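Local coordinates for aminoglycoside N(3)-acetyltransferase (Enterobacter cloacae, PDB 6NP3), which transfers an acetyl group from acetyl-CoA to the 3-amino group of 2-deoxystreptamine antibiotics such as gentamicin, a reaction that probably confers resistance to them, at residues Q11-L15 and G16-G20; I101-F104 and I105-Y108. One frame throughout, in Å; residues are numbered along the deposited sequence.

Interaction 1. Residues Q11-L15 and G16-G20; sequences QLRDL and GVRSG
Val17 N bonds back to Leu12 O and Gly16 N, weakly, to Arg13 O, and with the positive phi of Gly16 (118°) these two bonds make a Schellman motif at the end of helix 5-15. The firmer of them, from Val17 N to Leu12 O, is 3.0 Å long; Gly16 N also reaches Leu12 O, again weakly. Gly16 takes the conformation that turns the chain out of the helix. Two arginines, Arg13 in the last turn and Arg18 in the loop, make the side-chain bonds. Arg18, its chain bent at chi2 (-68°), curls back so that NH1 meets Arg13 O at 2.8 Å, almost straight (175°), on a lone pair and in the guanidinium plane. Arg18 NH1 also lies 3.0 Å from Val17 O, a second hydrogen bond. Arg13, in the conformer described, has its own bend at chi2 and brings NH1 to Val17 O at 2.9 Å, well above the plane of that carbonyl. In this conformer the two NH1 groups approach Val17 O from opposite faces, while Arg13 NH1 has a further acceptor in Ala49 O of helix 39-50. A water joins Arg18 NH2 (2.8 Å) to Asp14 O (3.0 Å). On the inner side, Val17 CG2 packs on Leu12 CB at 4.3 Å, and Leu12, Leu15 and Val17 continue into the central sheet, Leu12 and Val17 also into helix 39-50. The chemistry is that of a C-cap in which guanidinium groups take up carbonyls of the last turn and of the loop that follows. Arg13 NH1 and Arg18 NH1 both donate to Val17 O, which probably offsets their like charges; Arg18, at Arg13 O, is probably also favoured by the C-terminal end of the helix.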
ATOM      1  N   GLN A  11       4.559  16.262  15.856  1.00 16.01           N
ATOM      2  CA  GLN A  11       4.211  16.654  14.491  1.00 16.29           C
ATOM      3  C   GLN A  11       3.035  15.844  13.940  1.00 15.11           C
ATOM      4  O   GLN A  11       2.170  16.396  13.246  1.00 15.24           O
ATOM      5  CB  GLN A  11       5.417  16.476  13.577  1.00 16.17           C
ATOM      6  CG  GLN A  11       6.507  17.502  13.745  1.00 17.49           C
ATOM      7  CD  GLN A  11       7.721  17.174  12.931  1.00 17.96           C
ATOM      8  OE1 GLN A  11       8.092  16.024  12.809  1.00 18.48           O
ATOM      9  NE2 GLN A  11       8.343  18.187  12.348  1.00 19.81           N
ATOM     10  N   LEU A  12       2.998  14.537  14.213  1.00 14.84           N
ATOM     11  CA  LEU A  12       1.886  13.714  13.757  1.00 14.52           C
ATOM     12  C   LEU A  12       0.586  14.144  14.414  1.00 14.97           C
ATOM     13  O   LEU A  12      -0.467  14.204  13.762  1.00 14.41           O
ATOM     14  CB  LEU A  12       2.202  12.249  14.028  1.00 14.45           C
ATOM     15  CG  LEU A  12       3.306  11.649  13.149  1.00 15.00           C
ATOM     16  CD1 LEU A  12       3.834  10.349  13.713  1.00 15.96           C
ATOM     17  CD2 LEU A  12       2.785  11.438  11.741  1.00 15.14           C
ATOM     18  N   ARG A  13       0.645  14.491  15.703  0.77 14.96           N
ATOM     19  CA  ARG A  13      -0.542  14.997  16.374  0.77 15.95           C
ATOM     20  C   ARG A  13      -0.990  16.303  15.739  0.77 15.91           C
ATOM     21  O   ARG A  13      -2.189  16.522  15.520  0.77 16.15           O
ATOM     22  CB  ARG A  13      -0.252  15.177  17.864  0.77 18.39           C
ATOM     23  CG  ARG A  13      -0.063  13.878  18.638  0.77 22.96           C
ATOM     24  CD  ARG A  13      -1.330  13.527  19.415  0.77 25.87           C
ATOM     25  NE  ARG A  13      -1.257  12.257  20.134  0.77 26.64           N
ATOM     26  CZ  ARG A  13      -1.471  11.071  19.571  0.77 25.15           C
ATOM     27  NH1 ARG A  13      -1.756  10.983  18.276  0.77 20.91           N
ATOM     28  NH2 ARG A  13      -1.400   9.973  20.310  0.77 27.26           N
ATOM     29  N   ASP A  14      -0.038  17.194  15.448  1.00 15.90           N
ATOM     30  CA  ASP A  14      -0.398  18.468  14.830  1.00 17.36           C
ATOM     31  C   ASP A  14      -1.094  18.244  13.495  1.00 16.70           C
ATOM     32  O   ASP A  14      -1.994  19.001  13.124  1.00 17.89           O
ATOM     33  CB  ASP A  14       0.835  19.325  14.547  1.00 18.99           C
ATOM     34  CG  ASP A  14       1.448  19.929  15.769  1.00 23.20           C
ATOM     35  OD1 ASP A  14       0.777  19.989  16.807  1.00 24.97           O
ATOM     36  OD2 ASP A  14       2.612  20.357  15.659  1.00 23.98           O
ATOM     37  N   LEU A  15      -0.684  17.219  12.755  1.00 15.99           N
ATOM     38  CA  LEU A  15      -1.261  16.942  11.450  1.00 15.99           C
ATOM     39  C   LEU A  15      -2.651  16.341  11.552  1.00 16.55           C
ATOM     40  O   LEU A  15      -3.407  16.359  10.571  1.00 18.46           O
ATOM     41  CB  LEU A  15      -0.333  15.966  10.746  1.00 16.98           C
ATOM     42  CG  LEU A  15      -0.578  15.745   9.265  1.00 18.02           C
ATOM     43  CD1 LEU A  15      -0.281  17.000   8.473  1.00 18.75           C
ATOM     44  CD2 LEU A  15       0.272  14.582   8.785  1.00 17.77           C
ATOM     45  N   GLY A  16      -2.994  15.782  12.706  1.00 15.11           N
ATOM     46  CA  GLY A  16      -4.321  15.263  12.921  1.00 15.28           C
ATOM     47  C   GLY A  16      -4.385  13.783  13.205  1.00 14.35           C
ATOM     48  O   GLY A  16      -5.479  13.245  13.315  1.00 14.94           O
ATOM     49  N   VAL A  17      -3.256  13.112  13.361  1.00 14.08           N
ATOM     50  CA  VAL A  17      -3.301  11.728  13.805  1.00 13.46           C
ATOM     51  C   VAL A  17      -3.714  11.671  15.266  1.00 14.37           C
ATOM     52  O   VAL A  17      -3.175  12.396  16.113  1.00 15.93           O
ATOM     53  CB  VAL A  17      -1.936  11.072  13.630  1.00 13.55           C
ATOM     54  CG1 VAL A  17      -2.007   9.624  14.095  1.00 14.30           C
ATOM     55  CG2 VAL A  17      -1.499  11.099  12.169  1.00 14.42           C
ATOM     56  N   ARG A  18      -4.706  10.851  15.567  1.00 14.29           N
ATOM     57  CA  ARG A  18      -5.255  10.721  16.901  1.00 15.04           C
ATOM     58  C   ARG A  18      -5.130   9.289  17.388  1.00 14.20           C
ATOM     59  O   ARG A  18      -5.109   8.330  16.603  1.00 13.82           O
ATOM     60  CB  ARG A  18      -6.724  11.107  16.910  1.00 16.79           C
ATOM     61  CG  ARG A  18      -6.974  12.572  16.585  1.00 19.78           C
ATOM     62  CD  ARG A  18      -6.462  13.481  17.698  1.00 23.42           C
ATOM     63  NE  ARG A  18      -6.541  14.904  17.380  1.00 27.05           N
ATOM     64  CZ  ARG A  18      -5.550  15.618  16.858  1.00 28.16           C
ATOM     65  NH1 ARG A  18      -4.398  15.053  16.553  1.00 23.99           N
ATOM     66  NH2 ARG A  18      -5.724  16.904  16.622  1.00 29.90           N
ATOM     67  N   SER A  19      -5.039   9.146  18.710  0.52 15.11           N
ATOM     68  CA  SER A  19      -5.074   7.828  19.319  0.52 15.56           C
ATOM     69  C   SER A  19      -6.294   7.071  18.818  0.52 14.09           C
ATOM     70  O   SER A  19      -7.404   7.611  18.754  0.52 14.98           O
ATOM     71  CB  SER A  19      -5.096   7.953  20.846  0.52 18.26           C
ATOM     72  OG  SER A  19      -3.906   8.562  21.327  0.52 21.16           O
ATOM     73  N   GLY A  20      -6.070   5.821  18.433  1.00 13.14           N
ATOM     74  CA  GLY A  20      -7.114   4.987  17.908  1.00 12.73           C
ATOM     75  C   GLY A  20      -7.236   4.982  16.400  1.00 11.91           C
ATOM     76  O   GLY A  20      -8.008   4.189  15.860  1.00 12.14           O
TER
HETATM   77  O   HOH W   1      -4.309  18.712  15.004  1.00 31.28           O

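Interaction 2. Residues I101-F104 and I105-Y108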
ATOM      1  N   ILE A 101      11.080   2.167   4.586  1.00 17.07           N
ATOM      2  CA  ILE A 101      10.478   2.005   5.898  1.00 16.32           C
ATOM      3  C   ILE A 101       9.727   0.689   6.002  1.00 15.25           C
ATOM      4  O   ILE A 101       9.520   0.177   7.107  1.00 15.60           O
ATOM      5  CB  ILE A 101       9.568   3.209   6.210  1.00 16.58           C
ATOM      6  CG1 ILE A 101       9.379   3.309   7.724  1.00 16.93           C
ATOM      7  CG2 ILE A 101       8.207   3.084   5.522  1.00 17.13           C
ATOM      8  CD1 ILE A 101       8.584   4.500   8.168  1.00 19.16           C
ATOM      9  N   ASN A 102       9.292   0.119   4.876  1.00 14.94           N
ATOM     10  CA  ASN A 102       8.371  -1.008   4.959  1.00 14.62           C
ATOM     11  C   ASN A 102       9.026  -2.245   5.546  1.00 14.71           C
ATOM     12  O   ASN A 102       8.352  -3.039   6.207  1.00 15.21           O
ATOM     13  CB  ASN A 102       7.737  -1.259   3.596  1.00 15.04           C
ATOM     14  CG  ASN A 102       6.697  -0.243   3.276  1.00 14.85           C
ATOM     15  OD1 ASN A 102       6.025   0.271   4.174  1.00 15.69           O
ATOM     16  ND2 ASN A 102       6.528   0.044   1.994  1.00 16.25           N
ATOM     17  N   GLU A 103      10.320  -2.437   5.325  1.00 15.86           N
ATOM     18  CA  GLU A 103      10.980  -3.582   5.943  1.00 16.28           C
ATOM     19  C   GLU A 103      11.033  -3.438   7.457  1.00 17.07           C
ATOM     20  O   GLU A 103      10.951  -4.441   8.168  1.00 17.35           O
ATOM     21  CB  GLU A 103      12.364  -3.763   5.312  1.00 18.25           C
ATOM     22  CG  GLU A 103      13.199  -4.908   5.872  1.00 19.77           C
ATOM     23  CD  GLU A 103      12.653  -6.287   5.546  1.00 19.66           C
ATOM     24  OE1 GLU A 103      13.320  -7.289   5.910  1.00 22.37           O
ATOM     25  OE2 GLU A 103      11.561  -6.402   4.928  1.00 18.28           O
ATOM     26  N   PHE A 104      11.134  -2.201   7.959  1.00 16.69           N
ATOM     27  CA  PHE A 104      11.080  -1.968   9.397  1.00 16.41           C
ATOM     28  C   PHE A 104       9.677  -2.216   9.927  1.00 16.08           C
ATOM     29  O   PHE A 104       9.511  -2.790  11.003  1.00 17.20           O
ATOM     30  CB  PHE A 104      11.523  -0.540   9.730  1.00 17.54           C
ATOM     31  CG  PHE A 104      12.972  -0.275   9.449  1.00 18.50           C
ATOM     32  CD1 PHE A 104      13.392   0.077   8.182  1.00 19.19           C
ATOM     33  CD2 PHE A 104      13.922  -0.409  10.446  1.00 20.51           C
ATOM     34  CE1 PHE A 104      14.733   0.296   7.910  1.00 20.77           C
ATOM     35  CE2 PHE A 104      15.256  -0.181  10.188  1.00 21.86           C
ATOM     36  CZ  PHE A 104      15.668   0.170   8.927  1.00 21.70           C
ATOM     37  N   ILE A 105       8.648  -1.781   9.199  1.00 15.00           N
ATOM     38  CA  ILE A 105       7.280  -2.063   9.627  1.00 14.37           C
ATOM     39  C   ILE A 105       7.039  -3.567   9.708  1.00 14.87           C
ATOM     40  O   ILE A 105       6.527  -4.095  10.704  1.00 15.88           O
ATOM     41  CB  ILE A 105       6.276  -1.367   8.685  1.00 14.24           C
ATOM     42  CG1 ILE A 105       6.392   0.159   8.813  1.00 15.20           C
ATOM     43  CG2 ILE A 105       4.859  -1.831   8.993  1.00 14.18           C
ATOM     44  CD1 ILE A 105       5.488   0.945   7.874  1.00 16.45           C
ATOM     45  N   ARG A 106       7.364  -4.282   8.639  1.00 15.21           N
ATOM     46  CA  ARG A 106       6.959  -5.675   8.589  1.00 15.70           C
ATOM     47  C   ARG A 106       7.705  -6.546   9.598  1.00 15.76           C
ATOM     48  O   ARG A 106       7.172  -7.575  10.016  1.00 16.42           O
ATOM     49  CB  ARG A 106       7.064  -6.223   7.164  1.00 17.69           C
ATOM     50  CG  ARG A 106       8.457  -6.566   6.706  1.00 18.87           C
ATOM     51  CD  ARG A 106       8.721  -8.064   6.778  1.00 19.54           C
ATOM     52  NE  ARG A 106      10.092  -8.361   6.393  1.00 18.86           N
ATOM     53  CZ  ARG A 106      10.728  -9.474   6.717  1.00 20.13           C
ATOM     54  NH1 ARG A 106      10.074 -10.440   7.336  1.00 21.08           N
ATOM     55  NH2 ARG A 106      11.992  -9.634   6.358  1.00 21.69           N
ATOM     56  N   THR A 107       8.914  -6.161  10.008  1.00 16.58           N
ATOM     57  CA  THR A 107       9.655  -6.901  11.031  1.00 18.03           C
ATOM     58  C   THR A 107       9.335  -6.464  12.460  1.00 18.23           C
ATOM     59  O   THR A 107       9.915  -7.005  13.411  1.00 19.70           O
ATOM     60  CB  THR A 107      11.171  -6.794  10.782  1.00 19.72           C
ATOM     61  OG1 THR A 107      11.567  -5.422  10.746  1.00 20.17           O
ATOM     62  CG2 THR A 107      11.557  -7.500   9.491  1.00 19.97           C
ATOM     63  N   TYR A 108       8.444  -5.505  12.644  1.00 17.05           N
ATOM     64  CA  TYR A 108       8.097  -5.077  13.991  1.00 17.98           C
ATOM     65  C   TYR A 108       7.448  -6.231  14.746  1.00 17.93           C
ATOM     66  O   TYR A 108       6.619  -6.963  14.192  1.00 17.23           O
ATOM     67  CB  TYR A 108       7.122  -3.909  13.916  1.00 18.05           C
ATOM     68  CG  TYR A 108       6.929  -3.216  15.230  1.00 18.57           C
ATOM     69  CD1 TYR A 108       7.889  -2.331  15.691  1.00 21.10           C
ATOM     70  CD2 TYR A 108       5.803  -3.449  16.012  1.00 18.59           C
ATOM     71  CE1 TYR A 108       7.749  -1.696  16.894  1.00 21.69           C
ATOM     72  CE2 TYR A 108       5.651  -2.804  17.226  1.00 20.02           C
ATOM     73  CZ  TYR A 108       6.631  -1.930  17.644  1.00 21.30           C
ATOM     74  OH  TYR A 108       6.495  -1.281  18.847  1.00 24.09           O
TER
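Glu103 and Arg106 lie side by side in an i to i+3 salt bridge that uses both carboxylate oxygens. Arg106 offers its NE side: NE donates to Glu103 OE2 at 2.9 Å, nearly straight (177°) and in the guanidinium plane, while NH2 reaches Glu103 OE1 at 2.7 Å on the syn side, though somewhat out of the carboxylate plane. The carboxylate is turned 52° from the guanidinium, so OE2 is met from above its own plane. OE2 also accepts from Ala94 N, and Arg106 NH1 bonds weakly to Asp90 O. Thr107 CG2 sits 3.5 Å above the centre of the guanidinium of Arg106. The Thr107 hydroxyl, placed between the backbone N and the carbonyl carbon (chi1 57°), donates to Glu103 O, with OG1 2.8 Å from that oxygen and on a lone pair. Thr107 N gives Glu103 O a second bond, from above the carbonyl plane, and the pair closes the C-terminal end of this short helix. Helical bonds satisfy Ile101 O, from Ile105 N (3.0 Å), and Asn102 O, from Arg106 N (2.9 Å). The side chain of Ile101 lies about 4 Å from those of Val27 and Leu29, which bind acetyl-CoA. The helix packs by Ile101 and Phe104 on helix 39-50, by Asn102 and Ile105 on strand 55-59, and by Ile105 on strand 121-124, while the ion pair faces the loop of Pro93 and Ala94.

In the fold
Along the chain interaction 1 closes before interaction 2 opens; their centres are about 21 Å apart and their nearest atoms about 9 Å, without touching. Helix 39-50 is what they share: residues 11-20 pack towards its C-terminal end, at Leu46, Ala49 and Val50, whereas residues 101-108 meet it from Pro39 to Ile47. Both also lean on the mixed sheet, but on different strands of it. Residues 16-20 lead into strand 22-27, which ends at the acetyl-CoA-binding His26 and Val27. Interaction 2 adjoins that site through the side chain of Ile101, while interaction 1 is a second layer away, joined to it through helix 39-50 and strand 22-27.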